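Local coordinates for protein carbohydrate oxidase (Microdochium nivale, PDB 3RJA) that oxidises the C1 hydroxyl of mono-, oligo- and polysaccharides to lactones with FAD, passing the electrons to molecular oxygen to give hydrogen peroxide, at residues D390-N395 with E400-F405; L385-D390 with I426-P431. All coordinates share one frame; numbering follows the deposited sequence.

Interaction 1. Residues D390-N395 with E400-F405; sequences DRYDNN and ETSFKF. With ABL ((2R,3R,4R,5R)-4,5-dihydroxy-2-(hydroxymethyl)-6-oxopiperidin-3-yl beta-D-glucopyranoside), chain G.
Tyr392 and Ser402 join the end of strand 384-392 to the turn leading into helix 403-414 through a short bond between hydroxyls, 2.6 Å from Tyr392 OH to Ser402 OG. The serine approaches the phenol obliquely, its CB also lying near the hydroxyl, while Tyr398 meets the ring of Tyr392. Two residues earlier, Asp390 points toward the helix, with CG anti to the backbone N (chi1 -172°). Its OD2 lies at the edge of the Phe405 ring, 3.6 Å from CD2, and the carboxylate and ring planes are 88° apart. A water 2.7 Å from both Asp390 OD2 and Ser402 O can donate to either, linking the strand to the chain that leads into the helix. Tyr398 also binds OD2, and Arg351 forms a salt bridge with OD1, so both carboxylate oxygens are engaged.

Between these residues, Arg391 extends to the bound disaccharide analogue. From CB its chain runs straight through CG to CD, the side chain touching Phe319 of strand 318-326, then bends at chi3 (78°), bringing the guanidinium edge-on to the distal glucose unit. NH1 donates to ABL O2 at 2.8 Å, and NH2 to ABL O3 at 3.1 Å in a nearly straight bond. Glu317 forms a salt bridge with NH1. A methionine here would probably leave O2 and O3 of the sugar without these donors and Glu317 without its positive mate. Two neighbouring hydroxyls gripped by one guanidinium edge are characteristic of a carbohydrate-binding subsite, here built on a strand whose neighbouring residues anchor a helix.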
ATOM      1  N   ASP A 390      13.641  -5.464  -4.934  1.00 12.96           N
ATOM      2  CA  ASP A 390      14.976  -5.600  -5.497  1.00 13.50           C
ATOM      3  C   ASP A 390      15.687  -4.237  -5.415  1.00 13.47           C
ATOM      4  O   ASP A 390      15.435  -3.339  -6.217  1.00 12.75           O
ATOM      5  CB  ASP A 390      14.824  -6.043  -6.942  1.00 13.83           C
ATOM      6  CG  ASP A 390      16.136  -6.414  -7.598  1.00 15.99           C
ATOM      7  OD1 ASP A 390      17.195  -6.355  -6.911  1.00 15.23           O
ATOM      8  OD2 ASP A 390      16.089  -6.739  -8.824  1.00 14.59           O
ATOM      9  N   ARG A 391      16.564  -4.088  -4.433  1.00 12.56           N
ATOM     10  CA  ARG A 391      17.113  -2.770  -4.126  1.00 14.50           C
ATOM     11  C   ARG A 391      18.655  -2.610  -4.256  1.00 14.91           C
ATOM     12  O   ARG A 391      19.417  -3.287  -3.584  1.00 13.99           O
ATOM     13  CB  ARG A 391      16.671  -2.329  -2.724  1.00 13.43           C
ATOM     14  CG  ARG A 391      17.281  -1.000  -2.318  1.00 15.44           C
ATOM     15  CD  ARG A 391      16.720  -0.452  -1.032  1.00 18.47           C
ATOM     16  NE  ARG A 391      17.252  -1.070   0.186  1.00 20.89           N
ATOM     17  CZ  ARG A 391      16.506  -1.347   1.278  1.00 25.80           C
ATOM     18  NH1 ARG A 391      15.161  -1.138   1.307  1.00 22.17           N
ATOM     19  NH2 ARG A 391      17.091  -1.869   2.354  1.00 21.97           N
ATOM     20  N   TYR A 392      19.069  -1.659  -5.093  1.00 15.49           N
ATOM     21  CA  TYR A 392      20.456  -1.240  -5.218  1.00 15.42           C
ATOM     22  C   TYR A 392      20.740  -0.012  -4.342  1.00 17.45           C
ATOM     23  O   TYR A 392      19.808   0.647  -3.826  1.00 16.96           O
ATOM     24  CB  TYR A 392      20.767  -0.928  -6.675  1.00 15.94           C
ATOM     25  CG  TYR A 392      20.938  -2.157  -7.545  1.00 15.89           C
ATOM     26  CD1 TYR A 392      19.826  -2.880  -7.991  1.00 15.32           C
ATOM     27  CD2 TYR A 392      22.224  -2.606  -7.917  1.00 16.76           C
ATOM     28  CE1 TYR A 392      19.967  -4.000  -8.793  1.00 15.78           C
ATOM     29  CE2 TYR A 392      22.390  -3.731  -8.712  1.00 16.01           C
ATOM     30  CZ  TYR A 392      21.267  -4.426  -9.143  1.00 16.66           C
ATOM     31  OH  TYR A 392      21.417  -5.520  -9.940  1.00 17.46           O
ATOM     32  N   ASP A 393      22.023   0.277  -4.138  1.00 15.58           N
ATOM     33  CA  ASP A 393      22.417   1.459  -3.373  1.00 17.52           C
ATOM     34  C   ASP A 393      22.042   2.713  -4.163  1.00 16.87           C
ATOM     35  O   ASP A 393      21.935   2.680  -5.391  1.00 15.91           O
ATOM     36  CB  ASP A 393      23.925   1.445  -3.100  1.00 17.59           C
ATOM     37  CG  ASP A 393      24.333   0.334  -2.184  0.50 19.36           C
ATOM     38  OD1 ASP A 393      23.529  -0.035  -1.298  0.50 18.44           O
ATOM     39  OD2 ASP A 393      25.466  -0.172  -2.358  0.50 21.27           O
ATOM     40  N   ASN A 394      21.866   3.819  -3.457  1.00 16.97           N
ATOM     41  CA  ASN A 394      21.472   5.061  -4.112  1.00 19.13           C
ATOM     42  C   ASN A 394      22.543   5.669  -5.010  1.00 20.28           C
ATOM     43  O   ASN A 394      22.218   6.443  -5.889  1.00 19.07           O
ATOM     44  CB  ASN A 394      20.948   6.080  -3.088  1.00 17.96           C
ATOM     45  CG  ASN A 394      19.625   5.631  -2.464  1.00 18.03           C
ATOM     46  OD1 ASN A 394      18.923   4.773  -3.025  1.00 14.05           O
ATOM     47  ND2 ASN A 394      19.295   6.190  -1.294  1.00 17.12           N
ATOM     48  N   ASN A 395      23.805   5.310  -4.792  1.00 25.21           N
ATOM     49  CA  ASN A 395      24.879   5.717  -5.712  1.00 27.80           C
ATOM     50  C   ASN A 395      25.147   4.722  -6.853  1.00 29.10           C
ATOM     51  O   ASN A 395      26.207   4.794  -7.488  1.00 28.05           O
ATOM     52  CB  ASN A 395      26.178   6.069  -4.953  1.00 30.22           C
ATOM     53  CG  ASN A 395      26.757   4.891  -4.161  1.00 38.90           C
ATOM     54  OD1 ASN A 395      26.462   3.727  -4.437  1.00 39.78           O
ATOM     55  ND2 ASN A 395      27.595   5.201  -3.163  1.00 43.78           N
ATOM     56  N   GLU A 400      19.652  -2.410 -16.368  1.00 23.52           N
ATOM     57  CA  GLU A 400      18.612  -2.809 -17.311  1.00 25.43           C
ATOM     58  C   GLU A 400      18.376  -4.324 -17.338  1.00 24.63           C
ATOM     59  O   GLU A 400      17.271  -4.783 -17.611  1.00 25.51           O
ATOM     60  CB  GLU A 400      18.923  -2.244 -18.726  1.00 27.84           C
ATOM     61  CG  GLU A 400      19.744  -3.148 -19.716  1.00 29.96           C
ATOM     62  CD  GLU A 400      21.246  -2.830 -19.865  0.50 29.96           C
ATOM     63  OE1 GLU A 400      21.866  -2.132 -19.023  0.50 26.83           O
ATOM     64  OE2 GLU A 400      21.815  -3.325 -20.865  0.50 32.61           O
ATOM     65  N   THR A 401      19.409  -5.106 -17.036  1.00 28.07           N
ATOM     66  CA  THR A 401      19.256  -6.576 -17.010  1.00 27.01           C
ATOM     67  C   THR A 401      18.658  -7.138 -15.709  1.00 25.75           C
ATOM     68  O   THR A 401      18.123  -8.258 -15.708  1.00 22.90           O
ATOM     69  CB  THR A 401      20.576  -7.303 -17.333  1.00 30.02           C
ATOM     70  OG1 THR A 401      21.667  -6.719 -16.587  1.00 31.93           O
ATOM     71  CG2 THR A 401      20.857  -7.206 -18.833  1.00 33.17           C
ATOM     72  N   SER A 402      18.698  -6.350 -14.628  1.00 23.78           N
ATOM     73  CA  SER A 402      18.214  -6.816 -13.301  1.00 20.83           C
ATOM     74  C   SER A 402      16.700  -7.133 -13.217  1.00 18.82           C
ATOM     75  O   SER A 402      16.274  -7.972 -12.400  1.00 16.49           O
ATOM     76  CB  SER A 402      18.662  -5.860 -12.194  1.00 20.46           C
ATOM     77  OG  SER A 402      20.087  -5.846 -12.142  1.00 22.58           O
ATOM     78  N   PHE A 403      15.895  -6.503 -14.071  1.00 20.44           N
ATOM     79  CA  PHE A 403      14.432  -6.687 -14.026  1.00 20.46           C
ATOM     80  C   PHE A 403      14.054  -8.168 -14.138  1.00 22.20           C
ATOM     81  O   PHE A 403      13.113  -8.632 -13.493  1.00 19.07           O
ATOM     82  CB  PHE A 403      13.711  -5.907 -15.135  1.00 21.12           C
ATOM     83  CG  PHE A 403      13.879  -4.406 -15.039  1.00 19.93           C
ATOM     84  CD1 PHE A 403      13.278  -3.696 -14.021  1.00 17.26           C
ATOM     85  CD2 PHE A 403      14.654  -3.722 -15.972  1.00 20.40           C
ATOM     86  CE1 PHE A 403      13.443  -2.335 -13.912  1.00 20.31           C
ATOM     87  CE2 PHE A 403      14.821  -2.326 -15.892  1.00 23.39           C
ATOM     88  CZ  PHE A 403      14.217  -1.627 -14.844  1.00 21.04           C
ATOM     89  N   LYS A 404      14.814  -8.907 -14.937  1.00 22.61           N
ATOM     90  CA  LYS A 404      14.490 -10.311 -15.191  1.00 24.36           C
ATOM     91  C   LYS A 404      14.495 -11.166 -13.897  1.00 21.32           C
ATOM     92  O   LYS A 404      13.812 -12.171 -13.842  1.00 19.69           O
ATOM     93  CB  LYS A 404      15.360 -10.904 -16.313  1.00 26.53           C
ATOM     94  CG  LYS A 404      16.826 -11.062 -15.991  1.00 30.96           C
ATOM     95  CD  LYS A 404      17.609 -11.591 -17.219  1.00 36.00           C
ATOM     96  CE  LYS A 404      18.846 -12.417 -16.804  1.00 38.96           C
ATOM     97  NZ  LYS A 404      19.851 -11.645 -15.991  1.00 37.06           N
ATOM     98  N   PHE A 405      15.235 -10.727 -12.874  1.00 18.27           N
ATOM     99  CA  PHE A 405      15.265 -11.395 -11.574  1.00 16.36           C
ATOM    100  C   PHE A 405      13.850 -11.468 -10.958  1.00 16.53           C
ATOM    101  O   PHE A 405      13.301 -12.583 -10.800  1.00 15.63           O
ATOM    102  CB  PHE A 405      16.281 -10.718 -10.622  1.00 15.49           C
ATOM    103  CG  PHE A 405      16.185 -11.184  -9.181  1.00 16.80           C
ATOM    104  CD1 PHE A 405      16.076 -12.548  -8.866  1.00 17.15           C
ATOM    105  CD2 PHE A 405      16.235 -10.261  -8.137  1.00 14.78           C
ATOM    106  CE1 PHE A 405      15.948 -12.968  -7.511  1.00 17.37           C
ATOM    107  CE2 PHE A 405      16.140 -10.677  -6.823  1.00 16.42           C
ATOM    108  CZ  PHE A 405      15.991 -12.034  -6.504  1.00 14.66           C
TER
HETATM  109  C1A ABL G 604       6.552  -2.598   2.347  1.00 42.43           C
HETATM  110  O1A ABL G 604       5.383  -2.644   1.899  1.00 45.61           O
HETATM  111  C2A ABL G 604       6.980  -3.485   3.535  1.00 42.65           C
HETATM  112  O2A ABL G 604       5.850  -3.624   4.395  1.00 39.75           O
HETATM  113  C3A ABL G 604       8.196  -2.928   4.316  1.00 38.30           C
HETATM  114  O3A ABL G 604       8.675  -4.000   5.166  1.00 38.64           O
HETATM  115  C4A ABL G 604       9.299  -2.565   3.340  1.00 40.88           C
HETATM  116  O1  ABL G 604      10.482  -2.081   4.026  1.00 43.18           O
HETATM  117  C5A ABL G 604       8.786  -1.432   2.385  1.00 40.31           C
HETATM  118  N5  ABL G 604       7.471  -1.778   1.783  1.00 39.74           N
HETATM  119  C6A ABL G 604       9.744  -1.180   1.191  1.00 39.00           C
HETATM  120  O6A ABL G 604       9.665   0.158   0.667  1.00 35.72           O
HETATM  121  C1  ABL G 604      11.598  -2.989   4.253  1.00 45.15           C
HETATM  122  C2  ABL G 604      12.920  -2.195   4.397  1.00 46.58           C
HETATM  123  O2  ABL G 604      13.128  -1.436   3.200  1.00 51.76           O
HETATM  124  C3  ABL G 604      14.072  -3.172   4.664  1.00 48.71           C
HETATM  125  O3  ABL G 604      15.313  -2.485   4.826  1.00 50.06           O
HETATM  126  C4  ABL G 604      13.716  -4.049   5.907  1.00 46.14           C
HETATM  127  O4  ABL G 604      14.748  -4.971   6.224  1.00 48.59           O
HETATM  128  C5  ABL G 604      12.403  -4.799   5.654  1.00 44.99           C
HETATM  129  O5  ABL G 604      11.370  -3.821   5.381  1.00 45.16           O
HETATM  130  C6  ABL G 604      12.014  -5.718   6.818  1.00 40.74           C
HETATM  131  O6  ABL G 604      11.953  -5.082   8.054  1.00 36.37           O
HETATM  132  O   HOH W   1      14.330  -7.777 -10.579  1.00 15.72           O

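Interaction 2. Residues L385-D390 with I426-P431. With FAD (flavin-adenine dinucleotide), chain B.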
ATOM      1  N   LEU A 385      -0.889 -12.257  -0.027  1.00 12.22           N
ATOM      2  CA  LEU A 385      -0.424 -11.011  -0.634  1.00 12.07           C
ATOM      3  C   LEU A 385       1.122 -11.094  -0.612  1.00 11.77           C
ATOM      4  O   LEU A 385       1.725 -11.290   0.444  1.00 11.85           O
ATOM      5  CB  LEU A 385      -0.911  -9.781   0.161  1.00 11.95           C
ATOM      6  CG  LEU A 385      -0.138  -8.458  -0.041  1.00 12.34           C
ATOM      7  CD1 LEU A 385      -0.211  -7.956  -1.466  1.00 11.80           C
ATOM      8  CD2 LEU A 385      -0.624  -7.375   0.871  1.00 11.96           C
ATOM      9  N   ILE A 386       1.749 -10.944  -1.771  1.00 10.93           N
ATOM     10  CA  ILE A 386       3.170 -11.242  -1.884  1.00 10.81           C
ATOM     11  C   ILE A 386       3.881 -10.040  -2.452  1.00 10.26           C
ATOM     12  O   ILE A 386       3.470  -9.505  -3.487  1.00 10.41           O
ATOM     13  CB  ILE A 386       3.417 -12.489  -2.790  1.00 10.57           C
ATOM     14  CG1 ILE A 386       2.704 -13.723  -2.199  1.00 10.69           C
ATOM     15  CG2 ILE A 386       4.926 -12.741  -3.013  1.00  9.11           C
ATOM     16  CD1 ILE A 386       2.731 -14.976  -3.138  1.00 10.63           C
ATOM     17  N   GLN A 387       4.936  -9.621  -1.764  1.00 10.81           N
ATOM     18  CA  GLN A 387       5.809  -8.563  -2.241  1.00 10.49           C
ATOM     19  C   GLN A 387       7.194  -9.114  -2.594  1.00 11.78           C
ATOM     20  O   GLN A 387       7.770  -9.917  -1.832  1.00 12.22           O
ATOM     21  CB  GLN A 387       5.926  -7.423  -1.210  1.00 11.07           C
ATOM     22  CG  GLN A 387       6.813  -6.268  -1.752  1.00 10.91           C
ATOM     23  CD  GLN A 387       6.787  -5.001  -0.921  1.00 12.26           C
ATOM     24  OE1 GLN A 387       7.075  -3.913  -1.439  1.00 12.59           O
ATOM     25  NE2 GLN A 387       6.489  -5.131   0.392  1.00 11.70           N
ATOM     26  N   PHE A 388       7.698  -8.672  -3.755  1.00 11.95           N
ATOM     27  CA  PHE A 388       9.031  -8.944  -4.268  1.00 12.55           C
ATOM     28  C   PHE A 388       9.708  -7.589  -4.417  1.00 12.87           C
ATOM     29  O   PHE A 388       9.136  -6.679  -5.019  1.00 14.14           O
ATOM     30  CB  PHE A 388       8.952  -9.558  -5.677  1.00 13.44           C
ATOM     31  CG  PHE A 388       8.290 -10.912  -5.746  1.00 13.40           C
ATOM     32  CD1 PHE A 388       9.018 -12.083  -5.486  1.00 14.74           C
ATOM     33  CD2 PHE A 388       6.965 -11.015  -6.117  1.00 13.58           C
ATOM     34  CE1 PHE A 388       8.411 -13.338  -5.574  1.00 15.31           C
ATOM     35  CE2 PHE A 388       6.338 -12.258  -6.214  1.00 15.39           C
ATOM     36  CZ  PHE A 388       7.064 -13.430  -5.943  1.00 14.81           C
ATOM     37  N   TYR A 389      10.916  -7.447  -3.884  1.00 12.87           N
ATOM     38  CA  TYR A 389      11.598  -6.124  -3.783  1.00 13.34           C
ATOM     39  C   TYR A 389      13.090  -6.321  -4.080  1.00 13.45           C
ATOM     40  O   TYR A 389      13.700  -7.226  -3.525  1.00 13.50           O
ATOM     41  CB  TYR A 389      11.461  -5.583  -2.375  1.00 11.85           C
ATOM     42  CG  TYR A 389      11.556  -4.074  -2.189  1.00 13.09           C
ATOM     43  CD1 TYR A 389      10.413  -3.279  -2.243  1.00 13.51           C
ATOM     44  CD2 TYR A 389      12.775  -3.444  -1.887  1.00 14.04           C
ATOM     45  CE1 TYR A 389      10.464  -1.912  -2.031  1.00 14.07           C
ATOM     46  CE2 TYR A 389      12.828  -2.053  -1.659  1.00 13.45           C
ATOM     47  CZ  TYR A 389      11.657  -1.309  -1.737  1.00 14.22           C
ATOM     48  OH  TYR A 389      11.660   0.053  -1.536  1.00 15.93           O
ATOM     49  N   ASP A 390      13.641  -5.464  -4.934  1.00 12.96           N
ATOM     50  CA  ASP A 390      14.976  -5.600  -5.497  1.00 13.50           C
ATOM     51  C   ASP A 390      15.687  -4.237  -5.415  1.00 13.47           C
ATOM     52  O   ASP A 390      15.435  -3.339  -6.217  1.00 12.75           O
ATOM     53  CB  ASP A 390      14.824  -6.043  -6.942  1.00 13.83           C
ATOM     54  CG  ASP A 390      16.136  -6.414  -7.598  1.00 15.99           C
ATOM     55  OD1 ASP A 390      17.195  -6.355  -6.911  1.00 15.23           O
ATOM     56  OD2 ASP A 390      16.089  -6.739  -8.824  1.00 14.59           O
ATOM     57  N   ILE A 426      -1.766  -2.853  -6.660  1.00 10.65           N
ATOM     58  CA  ILE A 426      -1.247  -1.555  -7.125  1.00  9.52           C
ATOM     59  C   ILE A 426      -0.591  -0.714  -5.990  1.00  9.80           C
ATOM     60  O   ILE A 426       0.082   0.270  -6.279  1.00 10.01           O
ATOM     61  CB  ILE A 426      -2.359  -0.732  -7.845  1.00  9.47           C
ATOM     62  CG1 ILE A 426      -1.737   0.413  -8.703  1.00  9.58           C
ATOM     63  CG2 ILE A 426      -3.393  -0.241  -6.823  1.00  8.45           C
ATOM     64  CD1 ILE A 426      -2.771   1.238  -9.481  1.00  9.18           C
ATOM     65  N   ASN A 427      -0.781  -1.063  -4.705  1.00  9.83           N
ATOM     66  CA  ASN A 427       0.077  -0.399  -3.664  1.00 10.06           C
ATOM     67  C   ASN A 427       1.550  -0.876  -3.712  1.00 10.25           C
ATOM     68  O   ASN A 427       2.445  -0.234  -3.146  1.00  9.55           O
ATOM     69  CB  ASN A 427      -0.493  -0.501  -2.250  1.00  9.40           C
ATOM     70  CG  ASN A 427      -1.408   0.677  -1.901  1.00  9.82           C
ATOM     71  OD1 ASN A 427      -1.404   1.730  -2.581  1.00 10.19           O
ATOM     72  ND2 ASN A 427      -2.217   0.499  -0.862  1.00  9.21           N
ATOM     73  N   TYR A 428       1.789  -1.965  -4.441  1.00 10.21           N
ATOM     74  CA  TYR A 428       3.144  -2.330  -4.828  1.00 11.30           C
ATOM     75  C   TYR A 428       3.282  -2.120  -6.337  1.00 12.62           C
ATOM     76  O   TYR A 428       3.507  -3.073  -7.103  1.00 12.32           O
ATOM     77  CB  TYR A 428       3.451  -3.772  -4.430  1.00 11.46           C
ATOM     78  CG  TYR A 428       3.316  -4.083  -2.960  1.00 12.29           C
ATOM     79  CD1 TYR A 428       3.538  -3.086  -1.998  1.00 13.16           C
ATOM     80  CD2 TYR A 428       3.028  -5.392  -2.516  1.00 13.25           C
ATOM     81  CE1 TYR A 428       3.444  -3.347  -0.647  1.00 14.96           C
ATOM     82  CE2 TYR A 428       2.915  -5.665  -1.132  1.00 15.95           C
ATOM     83  CZ  TYR A 428       3.137  -4.619  -0.213  1.00 16.51           C
ATOM     84  OH  TYR A 428       3.071  -4.806   1.148  1.00 21.12           O
ATOM     85  N   ALA A 429       3.078  -0.864  -6.764  1.00 13.14           N
ATOM     86  CA  ALA A 429       2.920  -0.535  -8.193  1.00 11.97           C
ATOM     87  C   ALA A 429       4.132  -0.964  -9.044  1.00 12.08           C
ATOM     88  O   ALA A 429       5.298  -0.649  -8.727  1.00 10.54           O
ATOM     89  CB  ALA A 429       2.669   0.959  -8.377  1.00 12.14           C
ATOM     90  N   ASP A 430       3.836  -1.636 -10.150  1.00 11.45           N
ATOM     91  CA  ASP A 430       4.888  -2.181 -10.990  1.00 11.58           C
ATOM     92  C   ASP A 430       4.674  -1.577 -12.361  1.00 11.05           C
ATOM     93  O   ASP A 430       3.773  -2.003 -13.091  1.00 10.58           O
ATOM     94  CB  ASP A 430       4.784  -3.722 -10.993  1.00 12.14           C
ATOM     95  CG  ASP A 430       5.662  -4.381 -12.040  1.00 11.58           C
ATOM     96  OD1 ASP A 430       6.411  -3.681 -12.756  1.00 11.25           O
ATOM     97  OD2 ASP A 430       5.606  -5.613 -12.100  1.00 12.92           O
ATOM     98  N   PRO A 431       5.485  -0.561 -12.715  1.00 11.41           N
ATOM     99  CA  PRO A 431       5.170   0.199 -13.946  1.00 11.95           C
ATOM    100  C   PRO A 431       5.494  -0.529 -15.235  1.00 13.55           C
ATOM    101  O   PRO A 431       5.163  -0.015 -16.317  1.00 14.60           O
ATOM    102  CB  PRO A 431       6.040   1.443 -13.831  1.00 11.86           C
ATOM    103  CG  PRO A 431       7.256   0.964 -13.010  1.00 11.35           C
ATOM    104  CD  PRO A 431       6.672  -0.035 -12.016  1.00 10.48           C
TER
HETATM  105  PA  FAD B 501       1.871   8.682  -3.635  1.00  9.18           P
HETATM  106  O1A FAD B 501       1.847  10.106  -3.148  1.00  9.44           O
HETATM  107  O2A FAD B 501       3.051   8.327  -4.503  1.00  8.50           O
HETATM  108  O5B FAD B 501       0.522   8.391  -4.453  1.00  9.51           O
HETATM  109  C5B FAD B 501       0.179   7.053  -4.793  1.00  8.98           C
HETATM  110  C4B FAD B 501      -1.003   7.084  -5.778  1.00  9.00           C
HETATM  111  O4B FAD B 501      -2.150   7.639  -5.133  1.00  8.24           O
HETATM  112  C3B FAD B 501      -0.734   7.953  -7.005  1.00  9.12           C
HETATM  113  O3B FAD B 501      -1.507   7.452  -8.099  1.00 11.12           O
HETATM  114  C2B FAD B 501      -1.328   9.288  -6.567  1.00  9.41           C
HETATM  115  O2B FAD B 501      -1.672  10.187  -7.594  1.00  8.87           O
HETATM  116  C1B FAD B 501      -2.550   8.807  -5.797  1.00  9.05           C
HETATM  117  N9A FAD B 501      -2.950   9.803  -4.808  1.00  9.38           N
HETATM  118  C8A FAD B 501      -2.149  10.460  -3.879  1.00  9.97           C
HETATM  119  N7A FAD B 501      -2.958  11.295  -3.174  1.00 10.42           N
HETATM  120  C5A FAD B 501      -4.220  11.159  -3.613  1.00  9.47           C
HETATM  121  C6A FAD B 501      -5.414  11.780  -3.234  1.00 10.31           C
HETATM  122  N6A FAD B 501      -5.436  12.693  -2.237  1.00  9.02           N
HETATM  123  N1A FAD B 501      -6.575  11.403  -3.887  1.00  9.14           N
HETATM  124  C2A FAD B 501      -6.544  10.471  -4.919  1.00  9.90           C
HETATM  125  N3A FAD B 501      -5.361   9.885  -5.323  1.00  9.60           N
HETATM  126  C4A FAD B 501      -4.223  10.228  -4.656  1.00  9.58           C
HETATM  127  N1  FAD B 501       1.766  -0.920   1.444  1.00 15.10           N
HETATM  128  C2  FAD B 501       0.947  -1.711   2.258  1.00 16.31           C
HETATM  129  O2  FAD B 501      -0.191  -2.045   1.905  1.00 12.78           O
HETATM  130  N3  FAD B 501       1.440  -2.055   3.513  1.00 16.29           N
HETATM  131  C4  FAD B 501       2.620  -1.589   4.063  1.00 16.18           C
HETATM  132  O4  FAD B 501       2.934  -1.854   5.245  1.00 16.32           O
HETATM  133  C4X FAD B 501       3.486  -0.794   3.137  1.00 14.93           C
HETATM  134  N5  FAD B 501       4.645  -0.319   3.559  1.00 15.77           N
HETATM  135  C5X FAD B 501       5.416   0.504   2.771  1.00 13.64           C
HETATM  136  C6  FAD B 501       6.611   1.081   3.274  1.00 13.59           C
HETATM  137  C7  FAD B 501       7.320   2.013   2.540  1.00 11.50           C
HETATM  138  C7M FAD B 501       8.627   2.622   3.090  1.00 11.85           C
HETATM  139  C8  FAD B 501       6.770   2.487   1.325  1.00 11.94           C
HETATM  140  C8M FAD B 501       7.496   3.527   0.495  1.00 10.63           C
HETATM  141  C9  FAD B 501       5.641   1.887   0.788  1.00 12.62           C
HETATM  142  C9A FAD B 501       4.928   0.906   1.506  1.00 13.63           C
HETATM  143  N10 FAD B 501       3.696   0.379   1.050  1.00 14.02           N
HETATM  144  C10 FAD B 501       2.993  -0.545   1.808  1.00 14.89           C
HETATM  145  C1' FAD B 501       3.181   0.787  -0.298  1.00 13.44           C
HETATM  146  C2' FAD B 501       2.180   1.926  -0.166  1.00 12.43           C
HETATM  147  O2' FAD B 501       0.953   1.417   0.343  1.00 13.88           O
HETATM  148  C3' FAD B 501       1.909   2.535  -1.523  1.00 11.71           C
HETATM  149  O3' FAD B 501       3.123   2.903  -2.142  1.00 11.43           O
HETATM  150  C4' FAD B 501       0.973   3.746  -1.369  1.00 11.75           C
HETATM  151  O4' FAD B 501       0.268   3.931  -2.558  1.00 10.13           O
HETATM  152  C5' FAD B 501       1.741   5.011  -0.976  1.00 10.36           C
HETATM  153  O5' FAD B 501       0.844   6.076  -0.822  1.00 11.29           O
HETATM  154  P   FAD B 501       1.412   7.593  -0.939  1.00 10.43           P
HETATM  155  O1P FAD B 501       0.323   8.581  -0.644  1.00 10.64           O
HETATM  156  O2P FAD B 501       2.633   7.751  -0.032  1.00  9.59           O
HETATM  157  O3P FAD B 501       1.888   7.576  -2.467  1.00  9.17           O
HETATM  158  O   HOH W   2       4.237  -7.022   1.867  0.50  8.01           O
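Gln387 lays its amide flat on the ring of Tyr428, the two planes only 12° apart and the amide carbon CD 3.6 Å above the ring plane, over its centre. The long axes of the side chains cross at about a right angle. Gln387 CG, anti to the backbone N (chi1 -178°), sits over the same face in a CH-pi contact 4.1 Å from the ring centroid, and the extended chain carries NE2 to within 3.4 Å of Tyr428 CZ. Leu385 meets the ring obliquely, CD1 lying 3.9 Å from CE2, whereas the carbonyl oxygen of Ile386 lies at the ring edge. Tyr428 also approaches the flavin, its CE1 3.6 Å from FAD N1, and next to it Asn427 OD1 accepts a hydrogen bond from the ribityl O4' at 2.8 Å. A water 2.6 Å from Tyr428 OH also accepts a weak bond from Gln387 NE2. Tyr72 binds Gln387 OE1, while NE2 makes a weak bond to the lactam oxygen of the substrate analogue. Tyr428 thus lies between strand 384-392 and the flavin, one face covered by an amide whose polar edge remains available for hydrogen bonding, close to the lactam ring, which probably occupies the place of the sugar unit oxidised at C1.

In the fold
Both interactions draw on strand 384-392 of the eight-stranded antiparallel sheet, and both segments include Asp390, which touches its partner only in interaction 1; their centres are 14 Å apart. The centre of interaction 2 lies about 9 Å, and that of interaction 1 about 21 Å, from the centre of the chain. Along the chain the strand runs from the first residues of interaction 2 into interaction 1, turns into helix 403-414, and later reaches the loop 426-431 after strand 422-423, within the berberine-like region. One strand therefore spans the length of the substrate analogue: Gln387 lies beside the lactam ring near the flavin, and Arg391 beside the distal glucose unit, consistent with an enzyme that accepts oligosaccharides.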